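Local coordinates for protein acyl-CoA dehydrogenase FadE3 (Mycobacterium smegmatis, PDB 4IV6) that belongs to the acyl-CoA dehydrogenase family of flavoproteins and binds dihydroflavine-adenine dinucleotide in a tetrameric assembly, at residues I333-D336 against A337-H341; E349-V352 against E353-F356; N286-A289 against D290-T293; L265-S268 against Q269-S273; K276-W279 against Q280-S283. One frame throughout, in Å; residues are numbered along the deposited sequence.

Interaction 1: I333-D336 against A337-H341. With FDA (dihydroflavine-adenine dinucleotide), chain C.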
# COMPACT_ATOMS: atom_id res chain seq x y z
N ILE B 333 8.10 7.73 4.17
CA ILE B 333 8.56 8.18 5.46
C ILE B 333 8.29 9.67 5.65
O ILE B 333 7.90 10.10 6.77
CB ILE B 333 10.05 7.81 5.68
CG1 ILE B 333 10.17 6.29 5.82
CG2 ILE B 333 10.62 8.51 6.90
CD1 ILE B 333 11.61 5.80 5.88
N ALA B 334 8.47 10.47 4.59
CA ALA B 334 8.24 11.92 4.71
C ALA B 334 6.78 12.21 5.08
O ALA B 334 6.52 12.98 5.97
CB ALA B 334 8.63 12.66 3.45
N LEU B 335 5.84 11.53 4.43
CA LEU B 335 4.43 11.75 4.74
C LEU B 335 4.11 11.31 6.16
O LEU B 335 3.43 12.05 6.87
CB LEU B 335 3.52 11.04 3.75
CG LEU B 335 2.02 10.99 4.08
CD1 LEU B 335 1.44 12.39 4.20
CD2 LEU B 335 1.34 10.24 2.97
N ASP B 336 4.62 10.15 6.57
CA ASP B 336 4.32 9.62 7.91
C ASP B 336 4.93 10.50 9.00
O ASP B 336 4.32 10.69 10.03
CB ASP B 336 4.76 8.19 8.07
CG ASP B 336 3.80 7.18 7.38
OD1 ASP B 336 2.68 7.54 6.94
OD2 ASP B 336 4.20 6.01 7.29
N ALA B 337 6.08 11.12 8.72
CA ALA B 337 6.67 12.08 9.66
C ALA B 337 5.78 13.31 9.84
O ALA B 337 5.67 13.82 10.95
CB ALA B 337 8.08 12.48 9.25
N VAL B 338 5.11 13.75 8.76
CA VAL B 338 4.15 14.83 8.83
C VAL B 338 3.02 14.37 9.77
O VAL B 338 2.61 15.13 10.66
CB VAL B 338 3.62 15.23 7.44
CG1 VAL B 338 2.38 16.08 7.52
CG2 VAL B 338 4.70 16.00 6.71
N ARG B 339 2.55 13.13 9.58
CA ARG B 339 1.41 12.59 10.34
C ARG B 339 1.76 12.58 11.83
O ARG B 339 0.96 12.94 12.69
CB ARG B 339 1.05 11.15 9.93
CG ARG B 339 0.53 10.95 8.51
CD ARG B 339 0.35 9.45 8.29
NE ARG B 339 0.06 9.00 6.94
CZ ARG B 339 -1.15 8.98 6.39
NH1 ARG B 339 -2.21 9.44 7.05
NH2 ARG B 339 -1.31 8.44 5.19
N VAL B 340 2.98 12.14 12.13
CA VAL B 340 3.44 12.05 13.52
C VAL B 340 3.39 13.39 14.24
O VAL B 340 3.16 13.42 15.44
CB VAL B 340 4.85 11.40 13.60
CG1 VAL B 340 5.48 11.56 14.97
CG2 VAL B 340 4.73 9.90 13.29
N HIS B 341 3.61 14.48 13.51
CA HIS B 341 3.59 15.83 14.07
C HIS B 341 2.17 16.43 14.22
O HIS B 341 1.99 17.54 14.76
CB HIS B 341 4.47 16.77 13.24
CG HIS B 341 5.94 16.60 13.49
ND1 HIS B 341 6.66 15.54 12.98
CD2 HIS B 341 6.81 17.33 14.22
CE1 HIS B 341 7.92 15.63 13.38
NE2 HIS B 341 8.03 16.72 14.13
PA FDA C . -1.65 15.62 18.62
O1A FDA C . -0.49 16.25 19.32
O2A FDA C . -2.96 15.32 19.32
O5B FDA C . -1.17 14.25 17.96
C5B FDA C . 0.14 14.08 17.40
C4B FDA C . 0.20 12.71 16.73
O4B FDA C . -0.15 11.71 17.70
C3B FDA C . -0.82 12.57 15.60
O3B FDA C . -0.31 11.62 14.70
C2B FDA C . -2.02 11.97 16.32
O2B FDA C . -2.91 11.29 15.47
C1B FDA C . -1.34 11.05 17.30
N9A FDA C . -2.15 10.79 18.47
C8A FDA C . -2.42 11.67 19.46
N7A FDA C . -3.18 11.06 20.39
C5A FDA C . -3.40 9.77 19.99
C6A FDA C . -4.15 8.60 20.50
N6A FDA C . -4.83 8.68 21.67
N1A FDA C . -4.11 7.47 19.75
C2A FDA C . -3.44 7.39 18.59
N3A FDA C . -2.74 8.43 18.06
C4A FDA C . -2.71 9.61 18.72
N1 FDA C . -8.52 23.26 15.09
C2 FDA C . -9.54 24.03 15.50
O2 FDA C . -9.98 23.90 16.67
N3 FDA C . -10.10 24.92 14.68
C4 FDA C . -9.68 25.12 13.42
O4 FDA C . -10.22 25.96 12.72
C4X FDA C . -8.59 24.33 12.89
N5 FDA C . -8.09 24.46 11.65
C5X FDA C . -6.82 24.00 11.40
C6 FDA C . -6.08 24.47 10.32
C7 FDA C . -4.82 23.99 10.05
C7M FDA C . -4.02 24.52 8.90
C8 FDA C . -4.26 23.02 10.89
C8M FDA C . -2.92 22.43 10.67
C9 FDA C . -4.98 22.53 11.94
C9A FDA C . -6.25 23.03 12.24
N10 FDA C . -6.96 22.53 13.38
C10 FDA C . -8.02 23.35 13.84
C1' FDA C . -6.20 21.85 14.44
C2' FDA C . -6.28 20.37 14.13
O2' FDA C . -7.62 19.87 14.28
C3' FDA C . -5.25 19.67 15.03
O3' FDA C . -3.93 19.84 14.44
C4' FDA C . -5.56 18.21 15.16
O4' FDA C . -6.60 18.11 16.12
C5' FDA C . -4.40 17.37 15.67
O5' FDA C . -3.89 17.96 16.82
P FDA C . -2.41 18.02 17.32
O1P FDA C . -1.57 18.67 16.29
O2P FDA C . -2.54 18.66 18.65
O3P FDA C . -2.04 16.46 17.34
O HOH W 1 1.26 6.85 4.87

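Interaction 2: E349-V352 against E353-F356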
# COMPACT_ATOMS: atom_id res chain seq x y z
N GLU B 349 7.37 26.25 10.15
CA GLU B 349 8.29 26.42 11.28
C GLU B 349 8.84 25.08 11.79
O GLU B 349 9.79 25.06 12.58
CB GLU B 349 7.60 27.20 12.42
CG GLU B 349 7.47 28.68 12.06
CD GLU B 349 6.53 29.51 12.94
OE1 GLU B 349 6.53 30.74 12.72
OE2 GLU B 349 5.78 28.99 13.79
N TYR B 350 8.28 23.98 11.30
CA TYR B 350 8.84 22.64 11.51
C TYR B 350 9.43 22.17 10.17
O TYR B 350 9.16 22.77 9.12
CB TYR B 350 7.74 21.68 12.00
CG TYR B 350 7.25 22.01 13.39
CD1 TYR B 350 6.50 23.14 13.62
CD2 TYR B 350 7.59 21.20 14.48
CE1 TYR B 350 6.08 23.47 14.88
CE2 TYR B 350 7.16 21.53 15.77
CZ TYR B 350 6.40 22.67 15.95
OH TYR B 350 5.94 23.04 17.18
N ASP B 351 10.27 21.15 10.21
CA ASP B 351 11.08 20.78 9.05
C ASP B 351 10.45 19.67 8.19
O ASP B 351 10.85 19.48 7.04
CB ASP B 351 12.48 20.35 9.50
CG ASP B 351 13.30 21.51 10.10
OD1 ASP B 351 13.02 22.68 9.77
OD2 ASP B 351 14.22 21.24 10.88
N VAL B 352 9.49 18.94 8.75
CA VAL B 352 8.97 17.77 8.07
C VAL B 352 8.26 18.17 6.77
O VAL B 352 8.25 17.40 5.83
CB VAL B 352 8.10 16.84 8.97
CG1 VAL B 352 8.97 16.13 9.99
CG2 VAL B 352 6.99 17.60 9.70
N GLU B 353 7.67 19.37 6.69
CA GLU B 353 7.04 19.80 5.45
C GLU B 353 8.05 19.97 4.34
O GLU B 353 7.75 19.70 3.20
CB GLU B 353 6.23 21.09 5.64
CG GLU B 353 7.06 22.34 5.92
CD GLU B 353 7.52 23.09 4.67
OE1 GLU B 353 8.60 23.72 4.72
OE2 GLU B 353 6.78 23.08 3.67
N ARG B 354 9.27 20.38 4.68
CA ARG B 354 10.31 20.50 3.69
C ARG B 354 10.71 19.11 3.14
O ARG B 354 10.89 18.96 1.93
CB ARG B 354 11.55 21.21 4.26
CG ARG B 354 12.57 21.49 3.18
CD ARG B 354 13.99 21.44 3.62
NE ARG B 354 14.30 21.84 5.00
CZ ARG B 354 15.36 21.32 5.64
NH1 ARG B 354 16.14 20.40 5.03
NH2 ARG B 354 15.66 21.71 6.86
N TYR B 355 10.89 18.13 4.03
CA TYR B 355 11.23 16.79 3.54
C TYR B 355 10.15 16.26 2.62
O TYR B 355 10.44 15.59 1.64
CB TYR B 355 11.51 15.79 4.67
CG TYR B 355 12.36 16.33 5.79
CD1 TYR B 355 13.52 17.06 5.55
CD2 TYR B 355 12.00 16.08 7.12
CE1 TYR B 355 14.29 17.55 6.60
CE2 TYR B 355 12.75 16.58 8.16
CZ TYR B 355 13.89 17.29 7.90
OH TYR B 355 14.62 17.71 8.97
N PHE B 356 8.90 16.55 2.97
CA PHE B 356 7.74 16.13 2.20
C PHE B 356 7.78 16.78 0.80
O PHE B 356 7.48 16.13 -0.19
CB PHE B 356 6.46 16.53 2.97
CG PHE B 356 5.17 16.24 2.26
CD1 PHE B 356 4.61 14.97 2.30
CD2 PHE B 356 4.46 17.24 1.62
CE1 PHE B 356 3.39 14.71 1.66
CE2 PHE B 356 3.26 16.98 0.99
CZ PHE B 356 2.72 15.72 1.02
O HOH W 2 10.39 23.73 6.76
O HOH W 3 14.72 23.87 8.18

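Interaction 3: N286-A289 against D290-T293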
# COMPACT_ATOMS: atom_id res chain seq x y z
N ASN B 286 3.48 2.26 15.71
CA ASN B 286 3.47 1.43 14.52
C ASN B 286 4.05 2.16 13.32
O ASN B 286 4.78 1.56 12.50
CB ASN B 286 2.05 0.96 14.22
CG ASN B 286 1.52 -0.03 15.24
OD1 ASN B 286 2.25 -0.54 16.09
ND2 ASN B 286 0.22 -0.29 15.18
N MET B 287 3.70 3.43 13.17
CA MET B 287 4.28 4.22 12.08
C MET B 287 5.79 4.30 12.27
O MET B 287 6.53 4.12 11.31
CB MET B 287 3.69 5.64 12.01
CG MET B 287 2.34 5.71 11.33
SD MET B 287 1.80 7.44 11.09
CE MET B 287 1.44 8.01 12.74
N LEU B 288 6.25 4.57 13.49
CA LEU B 288 7.71 4.65 13.73
C LEU B 288 8.40 3.32 13.39
O LEU B 288 9.50 3.31 12.81
CB LEU B 288 7.99 5.03 15.19
CG LEU B 288 7.50 6.44 15.51
CD1 LEU B 288 7.47 6.62 17.02
CD2 LEU B 288 8.36 7.48 14.80
N ALA B 289 7.80 2.21 13.81
CA ALA B 289 8.38 0.90 13.54
C ALA B 289 8.47 0.64 12.03
O ALA B 289 9.49 0.16 11.55
CB ALA B 289 7.58 -0.21 14.22
N ASP B 290 7.41 0.98 11.30
CA ASP B 290 7.38 0.77 9.85
C ASP B 290 8.40 1.67 9.17
O ASP B 290 9.14 1.22 8.31
CB ASP B 290 5.99 1.01 9.29
CG ASP B 290 5.07 -0.14 9.56
OD1 ASP B 290 5.57 -1.23 9.89
OD2 ASP B 290 3.84 0.04 9.48
N MET B 291 8.46 2.93 9.60
CA MET B 291 9.42 3.90 9.05
C MET B 291 10.87 3.44 9.26
O MET B 291 11.70 3.43 8.32
CB MET B 291 9.20 5.29 9.71
CG MET B 291 7.86 5.93 9.37
SD MET B 291 7.35 7.20 10.56
CE MET B 291 8.39 8.53 10.05
N GLY B 292 11.19 3.06 10.49
CA GLY B 292 12.53 2.65 10.83
C GLY B 292 12.92 1.37 10.12
O GLY B 292 14.06 1.21 9.66
N THR B 293 11.98 0.44 10.03
CA THR B 293 12.21 -0.83 9.34
C THR B 293 12.48 -0.64 7.83
O THR B 293 13.42 -1.21 7.28
CB THR B 293 11.01 -1.78 9.55
OG1 THR B 293 10.86 -2.06 10.95
CG2 THR B 293 11.20 -3.09 8.79

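Interaction 4: L265-S268 against Q269-S273. With FDA (dihydroflavine-adenine dinucleotide), chain C.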
# COMPACT_ATOMS: atom_id res chain seq x y z
N LEU B 265 10.72 10.56 15.31
CA LEU B 265 11.02 9.78 16.51
C LEU B 265 11.26 10.66 17.71
O LEU B 265 10.73 10.40 18.79
CB LEU B 265 12.25 8.92 16.28
CG LEU B 265 12.69 8.03 17.43
CD1 LEU B 265 11.60 7.07 17.86
CD2 LEU B 265 13.92 7.24 16.97
N ARG B 266 12.02 11.73 17.51
CA ARG B 266 12.23 12.71 18.56
C ARG B 266 10.92 13.35 18.99
O ARG B 266 10.61 13.39 20.17
CB ARG B 266 13.20 13.80 18.13
CG ARG B 266 13.30 14.94 19.14
CD ARG B 266 14.33 16.02 18.74
NE ARG B 266 14.13 16.48 17.36
CZ ARG B 266 13.06 17.17 16.91
NH1 ARG B 266 12.04 17.53 17.71
NH2 ARG B 266 13.03 17.52 15.63
N TYR B 267 10.16 13.86 18.03
CA TYR B 267 8.89 14.50 18.39
C TYR B 267 7.98 13.55 19.17
O TYR B 267 7.31 13.99 20.08
CB TYR B 267 8.14 14.98 17.15
CG TYR B 267 6.97 15.87 17.47
CD1 TYR B 267 7.17 17.19 17.89
CD2 TYR B 267 5.67 15.40 17.35
CE1 TYR B 267 6.09 18.03 18.20
CE2 TYR B 267 4.58 16.22 17.63
CZ TYR B 267 4.78 17.53 18.07
OH TYR B 267 3.67 18.32 18.33
N SER B 268 7.97 12.28 18.81
CA SER B 268 7.07 11.28 19.43
C SER B 268 7.38 11.00 20.90
O SER B 268 6.56 10.44 21.65
CB SER B 268 7.11 9.96 18.67
OG SER B 268 8.24 9.17 19.03
N GLN B 269 8.58 11.41 21.31
CA GLN B 269 8.98 11.34 22.70
C GLN B 269 8.73 12.68 23.43
O GLN B 269 8.55 12.67 24.62
CB GLN B 269 10.46 10.98 22.77
CG GLN B 269 10.73 9.57 22.28
CD GLN B 269 12.21 9.35 22.02
OE1 GLN B 269 12.99 9.11 22.94
NE2 GLN B 269 12.61 9.50 20.77
N GLU B 270 8.71 13.79 22.72
CA GLU B 270 8.52 15.10 23.32
C GLU B 270 7.04 15.41 23.51
O GLU B 270 6.67 15.91 24.52
CB GLU B 270 9.18 16.18 22.47
CG GLU B 270 10.69 16.08 22.45
CD GLU B 270 11.34 17.02 21.43
OE1 GLU B 270 10.64 17.52 20.51
OE2 GLU B 270 12.58 17.23 21.53
N ARG B 271 6.21 15.12 22.53
CA ARG B 271 4.80 15.39 22.57
C ARG B 271 4.08 14.28 23.31
O ARG B 271 4.35 13.08 23.05
CB ARG B 271 4.26 15.47 21.14
CG ARG B 271 2.78 15.80 21.01
CD ARG B 271 2.44 17.18 21.56
NE ARG B 271 1.18 17.68 21.00
CZ ARG B 271 0.74 18.92 21.13
NH1 ARG B 271 1.42 19.83 21.82
NH2 ARG B 271 -0.38 19.28 20.55
N GLU B 272 3.14 14.68 24.19
CA GLU B 272 2.33 13.74 24.97
C GLU B 272 0.85 14.00 24.70
O GLU B 272 0.46 15.12 24.35
CB GLU B 272 2.63 13.83 26.47
CG GLU B 272 4.09 13.57 26.82
CD GLU B 272 4.34 13.23 28.28
OE1 GLU B 272 3.37 13.14 29.07
OE2 GLU B 272 5.51 13.03 28.65
N SER B 273 0.05 12.96 24.82
CA SER B 273 -1.39 13.07 24.76
C SER B 273 -2.00 11.95 25.57
O SER B 273 -1.44 10.84 25.64
CB SER B 273 -1.92 13.00 23.31
OG SER B 273 -1.84 11.71 22.77
PA FDA C . -1.65 15.62 18.62
O1A FDA C . -0.49 16.25 19.32
O2A FDA C . -2.96 15.32 19.32
O5B FDA C . -1.17 14.25 17.96
C5B FDA C . 0.14 14.08 17.40
C4B FDA C . 0.20 12.71 16.73
O4B FDA C . -0.15 11.71 17.70
C3B FDA C . -0.82 12.57 15.60
O3B FDA C . -0.31 11.62 14.70
C2B FDA C . -2.02 11.97 16.32
O2B FDA C . -2.91 11.29 15.47
C1B FDA C . -1.34 11.05 17.30
N9A FDA C . -2.15 10.79 18.47
C8A FDA C . -2.42 11.67 19.46
N7A FDA C . -3.18 11.06 20.39
C5A FDA C . -3.40 9.77 19.99
C6A FDA C . -4.15 8.60 20.50
N6A FDA C . -4.83 8.68 21.67
N1A FDA C . -4.11 7.47 19.75
C2A FDA C . -3.44 7.39 18.59
N3A FDA C . -2.74 8.43 18.06
C4A FDA C . -2.71 9.61 18.72
N1 FDA C . -8.52 23.26 15.09
C2 FDA C . -9.54 24.03 15.50
O2 FDA C . -9.98 23.90 16.67
N3 FDA C . -10.10 24.92 14.68
C4 FDA C . -9.68 25.12 13.42
O4 FDA C . -10.22 25.96 12.72
C4X FDA C . -8.59 24.33 12.89
N5 FDA C . -8.09 24.46 11.65
C5X FDA C . -6.82 24.00 11.40
C6 FDA C . -6.08 24.47 10.32
C7 FDA C . -4.82 23.99 10.05
C7M FDA C . -4.02 24.52 8.90
C8 FDA C . -4.26 23.02 10.89
C8M FDA C . -2.92 22.43 10.67
C9 FDA C . -4.98 22.53 11.94
C9A FDA C . -6.25 23.03 12.24
N10 FDA C . -6.96 22.53 13.38
C10 FDA C . -8.02 23.35 13.84
C1' FDA C . -6.20 21.85 14.44
C2' FDA C . -6.28 20.37 14.13
O2' FDA C . -7.62 19.87 14.28
C3' FDA C . -5.25 19.67 15.03
O3' FDA C . -3.93 19.84 14.44
C4' FDA C . -5.56 18.21 15.16
O4' FDA C . -6.60 18.11 16.12
C5' FDA C . -4.40 17.37 15.67
O5' FDA C . -3.89 17.96 16.82
P FDA C . -2.41 18.02 17.32
O1P FDA C . -1.57 18.67 16.29
O2P FDA C . -2.54 18.66 18.65
O3P FDA C . -2.04 16.46 17.34

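Interaction 5: K276-W279 against Q280-S283. With FDA (dihydroflavine-adenine dinucleotide), chain C.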
# COMPACT_ATOMS: atom_id res chain seq x y z
N LYS B 276 0.45 10.26 28.08
CA LYS B 276 1.75 9.67 27.72
C LYS B 276 2.39 10.18 26.44
O LYS B 276 1.71 10.77 25.60
CB LYS B 276 1.67 8.15 27.69
CG LYS B 276 0.65 7.60 26.76
CD LYS B 276 0.29 6.16 27.16
CE LYS B 276 -0.57 5.55 26.05
NZ LYS B 276 -0.69 4.07 26.11
N PRO B 277 3.71 9.95 26.31
CA PRO B 277 4.43 10.21 25.05
C PRO B 277 3.70 9.51 23.92
O PRO B 277 3.27 8.37 24.07
CB PRO B 277 5.81 9.59 25.28
CG PRO B 277 6.00 9.63 26.76
CD PRO B 277 4.62 9.43 27.36
N ILE B 278 3.53 10.23 22.81
CA ILE B 278 2.67 9.74 21.76
C ILE B 278 3.14 8.47 21.11
O ILE B 278 2.31 7.74 20.57
CB ILE B 278 2.33 10.81 20.69
CG1 ILE B 278 3.59 11.37 20.03
CG2 ILE B 278 1.47 11.90 21.29
CD1 ILE B 278 3.30 12.21 18.79
N TRP B 279 4.45 8.18 21.13
CA TRP B 279 4.93 6.88 20.61
C TRP B 279 4.29 5.69 21.30
O TRP B 279 4.21 4.62 20.73
CB TRP B 279 6.45 6.74 20.68
CG TRP B 279 7.06 6.52 22.05
CD1 TRP B 279 7.55 7.48 22.89
CD2 TRP B 279 7.26 5.27 22.71
NE1 TRP B 279 8.07 6.91 24.02
CE2 TRP B 279 7.91 5.55 23.94
CE3 TRP B 279 7.01 3.92 22.36
CZ2 TRP B 279 8.27 4.55 24.84
CZ3 TRP B 279 7.38 2.92 23.26
CH2 TRP B 279 7.98 3.24 24.48
N GLN B 280 3.82 5.89 22.53
CA GLN B 280 3.21 4.81 23.29
C GLN B 280 1.76 4.56 22.87
O GLN B 280 1.16 3.60 23.34
CB GLN B 280 3.30 5.07 24.80
CG GLN B 280 4.72 5.23 25.34
CD GLN B 280 4.77 5.40 26.84
OE1 GLN B 280 3.75 5.46 27.52
NE2 GLN B 280 5.97 5.52 27.37
N HIS B 281 1.18 5.41 22.03
CA HIS B 281 -0.07 5.02 21.32
C HIS B 281 0.36 4.17 20.12
O HIS B 281 1.20 4.61 19.30
CB HIS B 281 -0.88 6.22 20.84
CG HIS B 281 -1.20 7.19 21.92
ND1 HIS B 281 -1.85 6.83 23.07
CD2 HIS B 281 -0.93 8.51 22.03
CE1 HIS B 281 -1.96 7.88 23.86
NE2 HIS B 281 -1.44 8.92 23.24
N GLN B 282 -0.19 2.96 20.03
CA GLN B 282 0.19 2.02 18.96
C GLN B 282 0.08 2.62 17.57
O GLN B 282 0.90 2.34 16.71
CB GLN B 282 -0.62 0.71 19.06
CG GLN B 282 -0.24 -0.11 20.29
CD GLN B 282 -1.04 -1.36 20.50
OE1 GLN B 282 -2.04 -1.62 19.81
NE2 GLN B 282 -0.64 -2.14 21.50
N SER B 283 -0.91 3.46 17.32
CA SER B 283 -1.05 4.06 15.99
C SER B 283 0.20 4.83 15.60
O SER B 283 0.64 4.79 14.44
CB SER B 283 -2.27 4.98 15.92
OG SER B 283 -3.44 4.30 16.32
PA FDA C . -1.65 15.62 18.62
O1A FDA C . -0.49 16.25 19.32
O2A FDA C . -2.96 15.32 19.32
O5B FDA C . -1.17 14.25 17.96
C5B FDA C . 0.14 14.08 17.40
C4B FDA C . 0.20 12.71 16.73
O4B FDA C . -0.15 11.71 17.70
C3B FDA C . -0.82 12.57 15.60
O3B FDA C . -0.31 11.62 14.70
C2B FDA C . -2.02 11.97 16.32
O2B FDA C . -2.91 11.29 15.47
C1B FDA C . -1.34 11.05 17.30
N9A FDA C . -2.15 10.79 18.47
C8A FDA C . -2.42 11.67 19.46
N7A FDA C . -3.18 11.06 20.39
C5A FDA C . -3.40 9.77 19.99
C6A FDA C . -4.15 8.60 20.50
N6A FDA C . -4.83 8.68 21.67
N1A FDA C . -4.11 7.47 19.75
C2A FDA C . -3.44 7.39 18.59
N3A FDA C . -2.74 8.43 18.06
C4A FDA C . -2.71 9.61 18.72
N1 FDA C . -8.52 23.26 15.09
C2 FDA C . -9.54 24.03 15.50
O2 FDA C . -9.98 23.90 16.67
N3 FDA C . -10.10 24.92 14.68
C4 FDA C . -9.68 25.12 13.42
O4 FDA C . -10.22 25.96 12.72
C4X FDA C . -8.59 24.33 12.89
N5 FDA C . -8.09 24.46 11.65
C5X FDA C . -6.82 24.00 11.40
C6 FDA C . -6.08 24.47 10.32
C7 FDA C . -4.82 23.99 10.05
C7M FDA C . -4.02 24.52 8.90
C8 FDA C . -4.26 23.02 10.89
C8M FDA C . -2.92 22.43 10.67
C9 FDA C . -4.98 22.53 11.94
C9A FDA C . -6.25 23.03 12.24
N10 FDA C . -6.96 22.53 13.38
C10 FDA C . -8.02 23.35 13.84
C1' FDA C . -6.20 21.85 14.44
C2' FDA C . -6.28 20.37 14.13
O2' FDA C . -7.62 19.87 14.28
C3' FDA C . -5.25 19.67 15.03
O3' FDA C . -3.93 19.84 14.44
C4' FDA C . -5.56 18.21 15.16
O4' FDA C . -6.60 18.11 16.12
C5' FDA C . -4.40 17.37 15.67
O5' FDA C . -3.89 17.96 16.82
P FDA C . -2.41 18.02 17.32
O1P FDA C . -1.57 18.67 16.29
O2P FDA C . -2.54 18.66 18.65
O3P FDA C . -2.04 16.46 17.34
O HOH W 4 -2.81 4.42 23.78

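Interaction 1: I333-D336 against A337-H341
Asp336 and Arg339 both hold CG anti to the carbonyl carbon (chi1 -77° and -66°), and the Arg339 chain runs extended from CG to NE. This brings the two polar ends together one turn apart, an i to i+3 salt bridge near the C-terminal end of helix 316-340. NE of Arg339 donates to OD1 of Asp336 over 3.0 Å, meeting the oxygen nearly along its C-O axis. The N-H is bent and OD1 lies somewhat out of the guanidinium plane. The carboxylate and guanidinium planes are 52° apart. Water 1 closes a second path: it donates to Asp336 OD1 and accepts from Arg339 NH2. NH2 also makes a salt bridge to Glu328 of the second subunit. Leu335 lies against the same arginine, with CD2 3.9 Å from Arg339 NH2. Along the backbone, Val340 N bonds to Asp336 O. His341 ND1 donates to Ala337 O at 2.8 Å, with that oxygen in the ring plane. The FDA ribose is held here: its O3B donates to Arg339 O at 2.7 Å.

Interaction 2: E349-V352 against E353-F356
This contact is the first turn of helix 352-364, with the loop that leads into it from helix 316-340. The Asp351 carbonyl receives two weak backbone bonds, from Arg354 N and Tyr355 N. Phe356 N then makes a regular helical bond to Val352 O at 3.1 Å. Asp351 O also lies 3.5 Å above the plane of the Tyr355 ring, over its centre. CG of Tyr355 is anti to the carbonyl carbon (chi1 -43°), which turns the ring back toward the loop. Its OH comes within 3.4 Å of Asp351 CB and is hydrogen-bonded to Asp263. Val352 CG1 packs on Tyr355 CD2 at 4.2 Å.

Asp351 and Arg354 lie side by side and point the same way. OD1 of Asp351 is 4.0 Å from NH2 of Arg354, too far for a salt bridge. Water 3 spans the gap, donating to Asp351 OD1 and accepting from Arg354 NH2 at the guanidinium edge. Tyr355 CE1 lies over one face of that guanidinium, toward its rim. Asp351 has its salt bridge with Arg31, and Arg354 NH1 bonds to Gly81 O. The Phe356 ring stacks on Phe356 of the second subunit. The whole is a helix N-terminal turn within the helical C-terminal domain of an acyl-CoA dehydrogenase.

Interaction 3: N286-A289 against D290-T293
Asp290 N bonds to Asn286 O at 2.9 Å, the first of four successive i to i+4 bonds in helix 282-310. In the modelled conformer, Asp290 OD1 makes a salt bridge to Arg373 of the third subunit. Met291 N bonds to Met287 O. The Met291 side chain folds back over that turn: CG is anti to the carbonyl carbon (chi1 -65°), which lays CG and SD along the Met287 carbonyl. SD is 3.3 Å from Met287 O and 4.2 Å from Met287 CB. Gly292 adds a backbone bond to Leu288 O. At Thr293, both OG1 and N donate to Ala289 O, at 2.7 Å and 2.9 Å. The two donors reach that oxygen from opposite faces of its plane. The buried hydroxyl is thus satisfied within its own helix. The methionines pack against helix 316-340, and Met291 and Leu288 also touch helix 234-270. Ala289 and Thr293 pack on the third subunit.

Interaction 4: L265-S268 against Q269-S273
The Tyr267 ring carries Arg271 on one face: CB sits 3.6 Å above its plane, toward the rim, in a CH-pi contact. The His341 ring stacks on the opposite face. The tyrosine OH lies over one face of the Arg271 guanidinium, 3.7 Å from NE. Ring and guanidinium planes are 31° apart. At the guanidinium edge, in plane, is O1A of FDA, which takes a bond from Arg271 NE at 2.8 Å. Arg271 NH2 bonds to FDA O2P at 2.9 Å. A bend at chi2 (63°) turns the arginine along the tyrosine toward these phosphates, and NH1 bonds to Pro129 O of the second subunit. This is the C-terminal end of helix 234-270, where Arg271 is the first residue to leave helical backbone angles.

On the outer side, Arg266 NH1 makes a salt bridge to Glu270 OE1, reaching it from above the carboxylate plane. Gln269 NE2 donates to Leu265 O at 2.9 Å, and Ser268 OG reaches that oxygen from the opposite face. These two side-chain bonds add to a weak one from Gln269 N. Arg271, spanning both phosphates, probably offsets their negative charge, and the tyrosine packed along its chain probably limits its movement.

Interaction 5: K276-W279 against Q280-S283
The backbone leaves strand 276-277 through a short 3-10 turn, with Gln280 N bonding to Pro277 O and His281 N to Ile278 O, both at 3.0 Å. His281 then takes the N-cap position before helix 282-310. The turn forms part of the FDA adenine pocket. One face of the His281 ring lies on the adenine: FDA C6A is 3.5 Å from the ring plane, offset toward the rim. Its NE2 is hydrogen-bonded to Ser273. CE of Lys276 meets the same ring obliquely, 3.5 Å from ND1. The lysine chain is extended beyond CG and crosses Gln280, whose OE1 comes 3.4 Å from Lys276 CB.

Gln280 covers one face of Trp279. Its CG stands over the six-membered ring, 3.5 Å from the centroid, in a CH-pi contact. With CG anti to the carbonyl carbon (chi1 -59°), the chain passes over the indole, its amide plane 87° from the ring. Ile278 faces the FDA ribose, with CD1 3.7 Å from O4B. The lysine amino group makes weak bonds to Gln280 O and to water 4. That water lies in the plane of the imidazole at its edge, 2.7 Å from His281 ND1.

Overall arrangement
All five contacts belong to the helical C-terminal domain. Interactions 1, 2 and 3 are largely buried. Interaction 1 is central: its helix 316-340 packs on interaction 2 through Ala337 and Val352, and on interaction 3 through Ile333, Asp336 and Met291. Interactions 4 and 5 are partly buried and lie at the outer end of the bundle, joined through strands 272-273 and 276-277. Leu288 of interaction 3 touches both. Interaction 3 joins methionine packing to a threonine hydroxyl bonded to the backbone. Waters bridge aspartate and arginine in interactions 1 and 2, and Lys276 and His281 in interaction 5. Interactions 1, 4 and 5 share one FDA, through a carbonyl, an arginine and a histidine ring laid over the adenine.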